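Local coordinates for protein probable benzoylformate decarboxylase (Rhodococcus jostii, PDB 7ORX) that belongs to the thiamine diphosphate-dependent enzyme family and binds thiamine diphosphate together with a sodium ion, at residues C[201-206]-C[269-274]; C[206-211]-C[228-233]; C[424-429]-C[452-457]; C[497-502]-C[521-526]. All blocks are in the same frame, centred on the assembly; numbering follows the deposited sequence.

Interactions 1 and 2 share Pro206, where the chain passes from the loop after helix 190-202 into strand 206-210 of the central domain, whereas interactions 3 and 4 pair strands in the C-terminal thiamine diphosphate-binding domain. Place in the fold governs the chemistry. Interaction 1, partly exposed, fastens a loop through a carboxylate, while interaction 2, nested along the chain inside the loop closed by interaction 1, is buried and chiefly aliphatic. Interaction 3 is buried within its sheet, with the side chain of Ile429 about 6 Å from thiamine diphosphate; interaction 4 repeats the parallel pairing at the sheet's margin, partly exposed. Neighbouring strands 452-457 and 520-525 link these two, as does a side-chain bond.

Interaction 1. Residues C[201-206]-C[269-274]; sequences ESATNP and GHDLIL
The carboxylate of Asp271 crosses the side chain of Thr204 at a slant and takes two consecutive backbone N-H groups, one on each oxygen. Thr204 N donates to Asp271 OD2 (3.0 Å) and Asn205 N to Asp271 OD1 (3.1 Å). Both arrive on the syn side, the second tilted 33° out of the carboxylate plane. A weak bond from Thr204 OG1 also falls on OD2. In this way one acidic group grips the turn leaving helix 190-202 and ties it to the beginning of strand 272-276. Strands 206-210 and 272-276 are the middle pair of the parallel six-stranded sheet of the central domain, whose strand order, 3-2-1-4-5-6, is that of a Rossmann-like fold. Asn205 makes the outer part of the contact. Its CG is anti to the backbone N (chi1 172°), and its ND2 gives a weak bond to Gly269 O. The amide plane stands 41° from the His270 ring, and the backbone O of Asn205 lies at the ring's edge, near its plane, 3.0 Å from His270 CD2. Inward, Ala203 CB rests on Leu272 CB at 3.8 Å. Leu272 also packs on Thr199 and Leu200 of helix 190-202, and Arg337 binds the carbonyl of Ala203.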
loop_
_atom_site.group_PDB
_atom_site.type_symbol
_atom_site.label_atom_id
_atom_site.label_comp_id
_atom_site.label_asym_id
_atom_site.label_seq_id
_atom_site.Cartn_x
_atom_site.Cartn_y
_atom_site.Cartn_z
ATOM N N GLU C 201 -26.068 -15.839 35.115
ATOM C CA GLU C 201 -27.000 -16.226 36.203
ATOM C C GLU C 201 -27.062 -15.122 37.274
ATOM O O GLU C 201 -28.089 -15.058 37.982
ATOM C CB GLU C 201 -26.583 -17.571 36.780
ATOM C CG GLU C 201 -26.666 -18.704 35.776
ATOM C CD GLU C 201 -26.054 -20.015 36.263
ATOM O OE1 GLU C 201 -25.395 -20.026 37.362
ATOM O OE2 GLU C 201 -26.187 -21.032 35.517
ATOM N N SER C 202 -25.994 -14.311 37.395
ATOM C CA SER C 202 -25.892 -13.092 38.253
ATOM C C SER C 202 -26.981 -12.078 37.893
ATOM O O SER C 202 -27.600 -11.512 38.799
ATOM C CB SER C 202 -24.566 -12.400 38.096
ATOM O OG SER C 202 -23.746 -12.675 39.190
ATOM N N ALA C 203 -27.095 -11.762 36.609
ATOM C CA ALA C 203 -27.757 -10.538 36.126
ATOM C C ALA C 203 -29.229 -10.583 36.545
ATOM O O ALA C 203 -29.843 -11.657 36.438
ATOM C CB ALA C 203 -27.564 -10.422 34.644
ATOM N N THR C 204 -29.731 -9.476 37.089
ATOM C CA THR C 204 -31.120 -9.341 37.579
ATOM C C THR C 204 -32.055 -9.152 36.364
ATOM O O THR C 204 -33.228 -9.620 36.450
ATOM C CB THR C 204 -31.240 -8.178 38.574
ATOM O OG1 THR C 204 -31.000 -6.983 37.814
ATOM C CG2 THR C 204 -30.319 -8.288 39.772
ATOM N N ASN C 205 -31.554 -8.535 35.274
ATOM C CA ASN C 205 -32.350 -8.211 34.066
ATOM C C ASN C 205 -31.454 -8.132 32.823
ATOM O O ASN C 205 -31.232 -7.040 32.296
ATOM C CB ASN C 205 -33.157 -6.938 34.326
ATOM C CG ASN C 205 -33.865 -6.414 33.092
ATOM O OD1 ASN C 205 -34.281 -7.193 32.238
ATOM N ND2 ASN C 205 -33.953 -5.095 32.960
ATOM N N PRO C 206 -30.965 -9.279 32.275
ATOM C CA PRO C 206 -30.034 -9.289 31.148
ATOM C C PRO C 206 -30.739 -9.218 29.796
ATOM O O PRO C 206 -31.909 -9.531 29.743
ATOM C CB PRO C 206 -29.405 -10.678 31.261
ATOM C CG PRO C 206 -30.532 -11.536 31.721
ATOM C CD PRO C 206 -31.297 -10.647 32.675
ATOM N N GLY C 269 -32.418 0.186 31.504
ATOM C CA GLY C 269 -33.001 -0.753 32.476
ATOM C C GLY C 269 -32.265 -2.088 32.529
ATOM O O GLY C 269 -32.499 -2.850 33.459
ATOM N N HIS C 270 -31.418 -2.403 31.564
ATOM C CA HIS C 270 -30.704 -3.705 31.563
ATOM C C HIS C 270 -29.327 -3.556 32.213
ATOM O O HIS C 270 -28.648 -2.609 31.863
ATOM C CB HIS C 270 -30.631 -4.227 30.131
ATOM C CG HIS C 270 -31.929 -4.716 29.608
ATOM N ND1 HIS C 270 -32.594 -4.065 28.604
ATOM C CD2 HIS C 270 -32.662 -5.798 29.919
ATOM C CE1 HIS C 270 -33.698 -4.721 28.312
ATOM N NE2 HIS C 270 -33.753 -5.791 29.105
ATOM N N ASP C 271 -28.942 -4.484 33.089
ATOM C CA ASP C 271 -27.656 -4.460 33.865
ATOM C C ASP C 271 -26.556 -5.227 33.119
ATOM O O ASP C 271 -25.343 -4.959 33.387
ATOM C CB ASP C 271 -27.812 -5.037 35.279
ATOM C CG ASP C 271 -28.375 -6.443 35.354
ATOM O OD1 ASP C 271 -29.150 -6.821 34.490
ATOM O OD2 ASP C 271 -28.038 -7.149 36.303
ATOM N N LEU C 272 -26.952 -6.152 32.234
ATOM C CA LEU C 272 -26.020 -6.922 31.369
ATOM C C LEU C 272 -26.537 -6.947 29.926
ATOM O O LEU C 272 -27.592 -7.533 29.724
ATOM C CB LEU C 272 -25.881 -8.335 31.942
ATOM C CG LEU C 272 -24.784 -9.143 31.270
ATOM C CD1 LEU C 272 -23.410 -8.705 31.766
ATOM C CD2 LEU C 272 -25.028 -10.616 31.486
ATOM N N ILE C 273 -25.793 -6.321 29.012
ATOM C CA ILE C 273 -25.915 -6.480 27.538
ATOM C C ILE C 273 -24.910 -7.568 27.154
ATOM O O ILE C 273 -23.715 -7.268 27.146
ATOM C CB ILE C 273 -25.573 -5.181 26.749
ATOM C CG1 ILE C 273 -25.983 -3.850 27.397
ATOM C CG2 ILE C 273 -26.065 -5.274 25.326
ATOM C CD1 ILE C 273 -27.334 -3.819 27.923
ATOM N N LEU C 274 -25.354 -8.776 26.796
ATOM C CA LEU C 274 -24.479 -9.781 26.154
ATOM C C LEU C 274 -24.660 -9.672 24.644
ATOM O O LEU C 274 -25.735 -10.011 24.133
ATOM C CB LEU C 274 -24.839 -11.173 26.655
ATOM C CG LEU C 274 -24.143 -12.307 25.917
ATOM C CD1 LEU C 274 -22.629 -12.240 26.142
ATOM C CD2 LEU C 274 -24.729 -13.631 26.366
#

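Interaction 2. Residues C[206-211]-C[228-233]; sequences PVLVLG and EKLRAP
Pro206, Leu208, Ala232 and Pro233 form the packed half of this contact, the two prolines giving up most surface. Leu208 CG is anti to the carbonyl carbon (chi1 -61°) and lies 4.4 Å from Ala232 CB, while its CD2 meets Leu230 CD1. Pro206 adds its ring, CG facing Ala232 CB at 4.5 Å, and its carbonyl O lies 3.8 Å from Pro233 CD. One hydrogen bond joins the segments: Leu208 N to Pro233 O, 3.1 Å and nearly straight at 164°. Beside it, Val207 CG2 comes within 3.5 Å of the same Pro233 O. On the outer side, helix 220-230 ends in a Schellman motif, with Arg231 at positive phi and partly exposed. Its guanidinium folds back so that NH1 reaches Glu228 O at 2.8 Å, on the face of that carbonyl plane opposite to the one used by Arg231 N; its NE binds Arg337 O. Strand 206-210, helix 220-230 and strand 234-236 make a beta-alpha-beta crossover. Pro233, just ahead of strand 234-236, can offer its carbonyl but no N-H; apart from this one bond, largely aliphatic contacts join the segments, consistent with a buried join between helix end and sheet.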
loop_
_atom_site.group_PDB
_atom_site.type_symbol
_atom_site.label_atom_id
_atom_site.label_comp_id
_atom_site.label_asym_id
_atom_site.label_seq_id
_atom_site.Cartn_x
_atom_site.Cartn_y
_atom_site.Cartn_z
ATOM N N PRO C 206 -30.965 -9.279 32.275
ATOM C CA PRO C 206 -30.034 -9.289 31.148
ATOM C C PRO C 206 -30.739 -9.218 29.796
ATOM O O PRO C 206 -31.909 -9.531 29.743
ATOM C CB PRO C 206 -29.405 -10.678 31.261
ATOM C CG PRO C 206 -30.532 -11.536 31.721
ATOM C CD PRO C 206 -31.297 -10.647 32.675
ATOM N N VAL C 207 -30.024 -8.835 28.744
ATOM C CA VAL C 207 -30.555 -8.753 27.353
ATOM C C VAL C 207 -29.507 -9.353 26.413
ATOM O O VAL C 207 -28.297 -9.127 26.663
ATOM C CB VAL C 207 -30.897 -7.304 26.967
ATOM C CG1 VAL C 207 -29.714 -6.347 27.032
ATOM C CG2 VAL C 207 -31.542 -7.243 25.599
ATOM N N LEU C 208 -29.951 -10.152 25.437
ATOM C CA LEU C 208 -29.101 -10.701 24.368
ATOM C C LEU C 208 -29.205 -9.777 23.170
ATOM O O LEU C 208 -30.329 -9.498 22.745
ATOM C CB LEU C 208 -29.614 -12.079 23.957
ATOM C CG LEU C 208 -29.619 -13.159 25.030
ATOM C CD1 LEU C 208 -29.375 -14.507 24.361
ATOM C CD2 LEU C 208 -28.570 -12.907 26.105
ATOM N N VAL C 209 -28.078 -9.367 22.610
ATOM C CA VAL C 209 -28.050 -8.635 21.322
ATOM C C VAL C 209 -27.309 -9.537 20.356
ATOM O O VAL C 209 -26.275 -9.991 20.764
ATOM C CB VAL C 209 -27.362 -7.289 21.504
ATOM C CG1 VAL C 209 -27.254 -6.528 20.195
ATOM C CG2 VAL C 209 -28.074 -6.475 22.562
ATOM N N LEU C 210 -27.896 -9.893 19.219
ATOM C CA LEU C 210 -27.389 -10.982 18.360
ATOM C C LEU C 210 -27.015 -10.423 16.998
ATOM O O LEU C 210 -27.740 -9.583 16.455
ATOM C CB LEU C 210 -28.432 -12.093 18.236
ATOM C CG LEU C 210 -28.739 -12.812 19.550
ATOM C CD1 LEU C 210 -29.733 -13.956 19.388
ATOM C CD2 LEU C 210 -27.504 -13.341 20.195
ATOM N N GLY C 211 -25.906 -10.917 16.455
ATOM C CA GLY C 211 -25.370 -10.452 15.168
ATOM C C GLY C 211 -25.305 -11.574 14.153
ATOM O O GLY C 211 -25.620 -12.732 14.449
ATOM N N GLU C 228 -34.615 -18.632 26.232
ATOM C CA GLU C 228 -35.620 -19.363 27.057
ATOM C C GLU C 228 -35.095 -19.512 28.490
ATOM O O GLU C 228 -35.831 -19.175 29.428
ATOM C CB GLU C 228 -36.037 -20.684 26.414
ATOM C CG GLU C 228 -37.177 -20.488 25.397
ATOM C CD GLU C 228 -37.317 -21.537 24.293
ATOM O OE1 GLU C 228 -36.469 -22.520 24.283
ATOM O OE2 GLU C 228 -38.248 -21.357 23.421
ATOM N N LYS C 229 -33.841 -19.917 28.667
ATOM C CA LYS C 229 -33.302 -20.220 30.019
ATOM C C LYS C 229 -33.204 -18.944 30.853
ATOM O O LYS C 229 -33.449 -19.014 32.060
ATOM C CB LYS C 229 -31.916 -20.876 29.930
ATOM C CG LYS C 229 -31.942 -22.226 29.245
ATOM C CD LYS C 229 -31.249 -23.309 30.021
ATOM C CE LYS C 229 -31.483 -24.687 29.448
ATOM N NZ LYS C 229 -30.246 -25.488 29.579
ATOM N N LEU C 230 -32.816 -17.826 30.242
ATOM C CA LEU C 230 -32.643 -16.532 30.952
ATOM C C LEU C 230 -33.929 -15.709 30.937
ATOM O O LEU C 230 -33.889 -14.608 31.488
ATOM C CB LEU C 230 -31.524 -15.743 30.276
ATOM C CG LEU C 230 -30.124 -16.312 30.462
ATOM C CD1 LEU C 230 -29.149 -15.466 29.662
ATOM C CD2 LEU C 230 -29.739 -16.355 31.937
ATOM N N ARG C 231 -34.997 -16.199 30.305
ATOM C CA ARG C 231 -36.227 -15.414 30.099
ATOM C C ARG C 231 -35.838 -14.006 29.644
ATOM O O ARG C 231 -36.428 -13.013 30.157
ATOM C CB ARG C 231 -37.073 -15.434 31.377
ATOM C CG ARG C 231 -37.590 -16.827 31.696
ATOM C CD ARG C 231 -36.603 -17.660 32.525
ATOM N NE ARG C 231 -37.295 -18.735 33.218
ATOM C CZ ARG C 231 -37.398 -19.990 32.817
ATOM N NH1 ARG C 231 -36.766 -20.426 31.737
ATOM N NH2 ARG C 231 -38.116 -20.820 33.544
ATOM N N ALA C 232 -34.905 -13.930 28.704
ATOM C CA ALA C 232 -34.251 -12.671 28.308
ATOM C C ALA C 232 -34.861 -12.176 27.014
ATOM O O ALA C 232 -35.105 -12.954 26.102
ATOM C CB ALA C 232 -32.788 -12.889 28.120
ATOM N N PRO C 233 -35.134 -10.862 26.908
ATOM C CA PRO C 233 -35.405 -10.260 25.623
ATOM C C PRO C 233 -34.192 -10.348 24.699
ATOM O O PRO C 233 -33.073 -10.360 25.188
ATOM C CB PRO C 233 -35.744 -8.809 25.956
ATOM C CG PRO C 233 -35.248 -8.570 27.320
ATOM C CD PRO C 233 -35.247 -9.908 28.003
#

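Interaction 3. Residues C[424-429]-C[452-457]; sequences QVIGLI and VIIILN
Val452 and Gly427 begin a regular parallel ladder of five backbone hydrogen bonds. Val452 N binds Val425 O (3.2 Å) and Val452 O accepts from Gly427 N (2.7 Å). The pattern continues through Ile454, which receives at its O from Ile429 N and gives its N-H to Gly427 O, and ends with Leu456 N on Ile429 O. Gln424 adds side-chain bonds: the bend at chi2 (66°) turns CD back, and from there NE2 binds chiefly Pro450 O, and also Val425 O at 3.0 Å, which gives that carbonyl two donors. Apolar packing accompanies the ladder on both faces. On the face of Ile426, Leu428, Val452 and Ile454, the CD1 of Ile454 meets Ile426 CG2 and also Leu428 CD2, each at 3.8 Å, with the side chains lying side by side and pointing the same way. Phe506 and Phe510 of helix 503-515 cover this side. On the other face, Ile455 CD1 touches Ile429 CB (4.0 Å). The strands form a beta-alpha-beta unit with helix 440-447, and their C-terminal ends run into the sodium site of Asp431, Asn458 and Thr460, beside thiamine diphosphate: the GDG-containing cofactor motif of this enzyme family.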
loop_
_atom_site.group_PDB
_atom_site.type_symbol
_atom_site.label_atom_id
_atom_site.label_comp_id
_atom_site.label_asym_id
_atom_site.label_seq_id
_atom_site.Cartn_x
_atom_site.Cartn_y
_atom_site.Cartn_z
ATOM N N GLN C 424 -37.392 -21.132 -1.569
ATOM C CA GLN C 424 -37.654 -20.006 -2.485
ATOM C C GLN C 424 -36.886 -18.788 -1.990
ATOM O O GLN C 424 -37.096 -18.396 -0.854
ATOM C CB GLN C 424 -39.141 -19.684 -2.550
ATOM C CG GLN C 424 -39.430 -18.537 -3.499
ATOM C CD GLN C 424 -39.105 -18.900 -4.929
ATOM O OE1 GLN C 424 -39.816 -19.687 -5.549
ATOM N NE2 GLN C 424 -38.054 -18.293 -5.464
ATOM N N VAL C 425 -36.020 -18.227 -2.819
ATOM C CA VAL C 425 -35.415 -16.900 -2.549
ATOM C C VAL C 425 -36.355 -15.829 -3.105
ATOM O O VAL C 425 -36.727 -15.907 -4.295
ATOM C CB VAL C 425 -34.011 -16.785 -3.147
ATOM C CG1 VAL C 425 -33.474 -15.380 -3.007
ATOM C CG2 VAL C 425 -33.068 -17.774 -2.494
ATOM N N ILE C 426 -36.673 -14.844 -2.277
ATOM C CA ILE C 426 -37.433 -13.636 -2.675
ATOM C C ILE C 426 -36.530 -12.429 -2.497
ATOM O O ILE C 426 -36.137 -12.166 -1.381
ATOM C CB ILE C 426 -38.716 -13.544 -1.835
ATOM C CG1 ILE C 426 -39.497 -14.853 -1.924
ATOM C CG2 ILE C 426 -39.548 -12.366 -2.276
ATOM C CD1 ILE C 426 -40.608 -14.973 -0.921
ATOM N N GLY C 427 -36.221 -11.729 -3.573
ATOM C CA GLY C 427 -35.501 -10.445 -3.541
ATOM C C GLY C 427 -36.469 -9.314 -3.277
ATOM O O GLY C 427 -37.543 -9.293 -3.930
ATOM N N LEU C 428 -36.162 -8.441 -2.320
ATOM C CA LEU C 428 -36.932 -7.210 -2.095
ATOM C C LEU C 428 -35.990 -6.040 -2.299
ATOM O O LEU C 428 -35.274 -5.717 -1.360
ATOM C CB LEU C 428 -37.477 -7.260 -0.673
ATOM C CG LEU C 428 -38.377 -8.444 -0.360
ATOM C CD1 LEU C 428 -38.452 -8.602 1.154
ATOM C CD2 LEU C 428 -39.778 -8.259 -0.985
ATOM N N ILE C 429 -35.965 -5.498 -3.504
ATOM C CA ILE C 429 -34.937 -4.537 -3.977
ATOM C C ILE C 429 -35.660 -3.221 -4.171
ATOM O O ILE C 429 -36.738 -3.254 -4.724
ATOM C CB ILE C 429 -34.345 -5.038 -5.307
ATOM C CG1 ILE C 429 -34.010 -6.535 -5.275
ATOM C CG2 ILE C 429 -33.159 -4.202 -5.754
ATOM C CD1 ILE C 429 -33.211 -6.975 -4.086
ATOM N N VAL C 452 -37.600 -15.109 -7.257
ATOM C CA VAL C 452 -38.610 -14.037 -7.375
ATOM C C VAL C 452 -37.986 -12.709 -6.940
ATOM O O VAL C 452 -37.526 -12.628 -5.793
ATOM C CB VAL C 452 -39.821 -14.416 -6.519
ATOM C CG1 VAL C 452 -40.893 -13.330 -6.592
ATOM C CG2 VAL C 452 -40.321 -15.815 -6.911
ATOM N N ILE C 453 -37.989 -11.724 -7.830
ATOM C CA ILE C 453 -37.462 -10.359 -7.583
ATOM C C ILE C 453 -38.645 -9.387 -7.492
ATOM O O ILE C 453 -39.377 -9.233 -8.475
ATOM C CB ILE C 453 -36.487 -9.987 -8.708
ATOM C CG1 ILE C 453 -35.318 -10.975 -8.796
ATOM C CG2 ILE C 453 -35.963 -8.579 -8.545
ATOM C CD1 ILE C 453 -34.445 -10.995 -7.579
ATOM N N ILE C 454 -38.815 -8.741 -6.345
ATOM C CA ILE C 454 -39.829 -7.681 -6.137
ATOM C C ILE C 454 -39.098 -6.354 -6.073
ATOM O O ILE C 454 -38.343 -6.139 -5.120
ATOM C CB ILE C 454 -40.624 -7.954 -4.862
ATOM C CG1 ILE C 454 -41.361 -9.285 -4.963
ATOM C CG2 ILE C 454 -41.552 -6.808 -4.578
ATOM C CD1 ILE C 454 -41.992 -9.734 -3.647
ATOM N N ILE C 455 -39.277 -5.518 -7.082
ATOM C CA ILE C 455 -38.748 -4.130 -7.093
ATOM C C ILE C 455 -39.764 -3.282 -6.333
ATOM O O ILE C 455 -40.873 -3.257 -6.767
ATOM C CB ILE C 455 -38.575 -3.628 -8.535
ATOM C CG1 ILE C 455 -37.682 -4.534 -9.390
ATOM C CG2 ILE C 455 -38.071 -2.212 -8.525
ATOM C CD1 ILE C 455 -36.357 -4.840 -8.780
ATOM N N LEU C 456 -39.407 -2.673 -5.213
ATOM C CA LEU C 456 -40.249 -1.682 -4.533
ATOM C C LEU C 456 -39.893 -0.357 -5.172
ATOM O O LEU C 456 -38.816 0.147 -4.869
ATOM C CB LEU C 456 -39.946 -1.637 -3.045
ATOM C CG LEU C 456 -40.508 -2.794 -2.241
ATOM C CD1 LEU C 456 -39.703 -4.035 -2.462
ATOM C CD2 LEU C 456 -40.465 -2.509 -0.759
ATOM N N ASN C 457 -40.747 0.122 -6.074
ATOM C CA ASN C 457 -40.495 1.325 -6.897
ATOM C C ASN C 457 -41.245 2.516 -6.302
ATOM O O ASN C 457 -42.456 2.635 -6.588
ATOM C CB ASN C 457 -40.938 1.110 -8.343
ATOM C CG ASN C 457 -40.677 2.330 -9.208
ATOM O OD1 ASN C 457 -40.385 3.407 -8.693
ATOM N ND2 ASN C 457 -40.742 2.159 -10.519
#

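Interaction 4. Residues C[497-502]-C[521-526]; sequences GTAVAT and LIEVRT
Thr498 and Glu523 form the middle of a parallel backbone ladder. Thr498 N donates to Leu521 O (3.1 Å), and Thr498 O in turn accepts from Glu523 N (2.9 Å). Further along, Val500 N reaches Glu523 O in a bent, weak bond, and Arg525 N closes the series on Val500 O (3.1 Å, 165° at the hydrogen). CA-H...O contacts run beside these bonds, among them Gly497 CA to Leu521 O. The strands, 17° apart in direction, belong to a beta-alpha-beta unit in which helix 503-515 makes the crossover; strand 496-500 is the outermost of its sheet within the chain. Thr502, at the N-cap of that helix, binds Asp505 N through OG1.

Apolar contacts gather on the face toward helix 503-515. There Val500 is the meeting point: its CB lies 4.3 Å from Ile522 CG2, and its CG1 stands 4.2 Å from Val524 CG2. Phe506 of the helix packs over both valines. At the end of the pair, Ala501 CB touches Arg525 CB at 4.1 Å.

A charged side chain, Glu523, lies on the face of Ala499 and Leu521. With CG anti to the backbone N (chi1 179°) and the chain extended beyond it, OE1 comes 4.2 Å from Ala499 CB, while OE2 accepts from Asn457 ND2 on the next strand.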
loop_
_atom_site.group_PDB
_atom_site.type_symbol
_atom_site.label_atom_id
_atom_site.label_comp_id
_atom_site.label_asym_id
_atom_site.label_seq_id
_atom_site.Cartn_x
_atom_site.Cartn_y
_atom_site.Cartn_z
ATOM N N GLY C 497 -41.651 -10.206 -16.565
ATOM C CA GLY C 497 -41.946 -9.168 -15.560
ATOM C C GLY C 497 -43.358 -8.641 -15.666
ATOM O O GLY C 497 -43.844 -8.571 -16.768
ATOM N N THR C 498 -43.983 -8.292 -14.542
ATOM C CA THR C 498 -45.306 -7.602 -14.492
ATOM C C THR C 498 -45.184 -6.432 -13.508
ATOM O O THR C 498 -44.376 -6.541 -12.600
ATOM C CB THR C 498 -46.452 -8.588 -14.200
ATOM O OG1 THR C 498 -46.978 -8.408 -12.881
ATOM C CG2 THR C 498 -46.042 -10.037 -14.367
ATOM N N ALA C 499 -45.907 -5.337 -13.742
ATOM C CA ALA C 499 -46.070 -4.171 -12.843
ATOM C C ALA C 499 -47.450 -4.244 -12.191
ATOM O O ALA C 499 -48.409 -4.660 -12.819
ATOM C CB ALA C 499 -45.899 -2.873 -13.604
ATOM N N VAL C 500 -47.553 -3.740 -10.978
ATOM C CA VAL C 500 -48.652 -4.054 -10.026
ATOM C C VAL C 500 -48.731 -2.850 -9.097
ATOM O O VAL C 500 -47.676 -2.277 -8.832
ATOM C CB VAL C 500 -48.279 -5.376 -9.327
ATOM C CG1 VAL C 500 -48.344 -5.314 -7.815
ATOM C CG2 VAL C 500 -49.076 -6.541 -9.859
ATOM N N ALA C 501 -49.911 -2.413 -8.688
ATOM C CA ALA C 501 -50.040 -1.199 -7.849
ATOM C C ALA C 501 -51.121 -1.377 -6.778
ATOM O O ALA C 501 -51.325 -0.435 -5.999
ATOM C CB ALA C 501 -50.326 -0.013 -8.747
ATOM N N THR C 502 -51.795 -2.525 -6.721
ATOM C CA THR C 502 -52.808 -2.813 -5.673
ATOM C C THR C 502 -52.505 -4.164 -5.040
ATOM O O THR C 502 -51.881 -4.974 -5.684
ATOM C CB THR C 502 -54.230 -2.837 -6.241
ATOM O OG1 THR C 502 -54.311 -4.082 -6.938
ATOM C CG2 THR C 502 -54.542 -1.671 -7.155
ATOM N N LEU C 521 -40.032 -11.210 -12.155
ATOM C CA LEU C 521 -39.880 -9.884 -11.542
ATOM C C LEU C 521 -41.260 -9.282 -11.388
ATOM O O LEU C 521 -41.982 -9.227 -12.386
ATOM C CB LEU C 521 -39.041 -9.007 -12.463
ATOM C CG LEU C 521 -38.796 -7.612 -11.915
ATOM C CD1 LEU C 521 -37.347 -7.197 -12.129
ATOM C CD2 LEU C 521 -39.763 -6.616 -12.509
ATOM N N ILE C 522 -41.590 -8.805 -10.200
ATOM C CA ILE C 522 -42.815 -7.997 -9.958
ATOM C C ILE C 522 -42.368 -6.585 -9.628
ATOM O O ILE C 522 -41.675 -6.440 -8.662
ATOM C CB ILE C 522 -43.605 -8.600 -8.801
ATOM C CG1 ILE C 522 -44.108 -9.994 -9.145
ATOM C CG2 ILE C 522 -44.728 -7.696 -8.396
ATOM C CD1 ILE C 522 -44.379 -10.834 -7.918
ATOM N N GLU C 523 -42.777 -5.583 -10.399
ATOM C CA GLU C 523 -42.507 -4.171 -10.069
ATOM C C GLU C 523 -43.711 -3.688 -9.285
ATOM O O GLU C 523 -44.754 -3.653 -9.847
ATOM C CB GLU C 523 -42.271 -3.349 -11.324
ATOM C CG GLU C 523 -42.017 -1.891 -11.023
ATOM C CD GLU C 523 -41.965 -0.966 -12.246
ATOM O OE1 GLU C 523 -41.922 -1.487 -13.390
ATOM O OE2 GLU C 523 -41.966 0.287 -12.071
ATOM N N VAL C 524 -43.584 -3.447 -8.000
ATOM C CA VAL C 524 -44.674 -2.918 -7.142
ATOM C C VAL C 524 -44.484 -1.417 -7.109
ATOM O O VAL C 524 -43.389 -1.004 -6.800
ATOM C CB VAL C 524 -44.602 -3.470 -5.712
ATOM C CG1 VAL C 524 -45.676 -2.872 -4.837
ATOM C CG2 VAL C 524 -44.676 -4.982 -5.700
ATOM N N ARG C 525 -45.520 -0.645 -7.386
ATOM C CA ARG C 525 -45.522 0.812 -7.139
ATOM C C ARG C 525 -45.772 1.004 -5.642
ATOM O O ARG C 525 -46.806 0.517 -5.138
ATOM C CB ARG C 525 -46.577 1.499 -8.012
ATOM C CG ARG C 525 -46.309 2.978 -8.203
ATOM C CD ARG C 525 -47.322 3.830 -7.468
ATOM N NE ARG C 525 -48.441 4.233 -8.332
ATOM C CZ ARG C 525 -48.612 5.437 -8.896
ATOM N NH1 ARG C 525 -47.718 6.399 -8.716
ATOM N NH2 ARG C 525 -49.688 5.680 -9.640
ATOM N N THR C 526 -44.843 1.666 -4.949
ATOM C CA THR C 526 -44.889 1.893 -3.478
ATOM C C THR C 526 -44.976 3.390 -3.181
ATOM O O THR C 526 -44.657 4.201 -4.097
ATOM C CB THR C 526 -43.678 1.279 -2.761
ATOM O OG1 THR C 526 -42.497 1.869 -3.298
ATOM C CG2 THR C 526 -43.621 -0.230 -2.885
#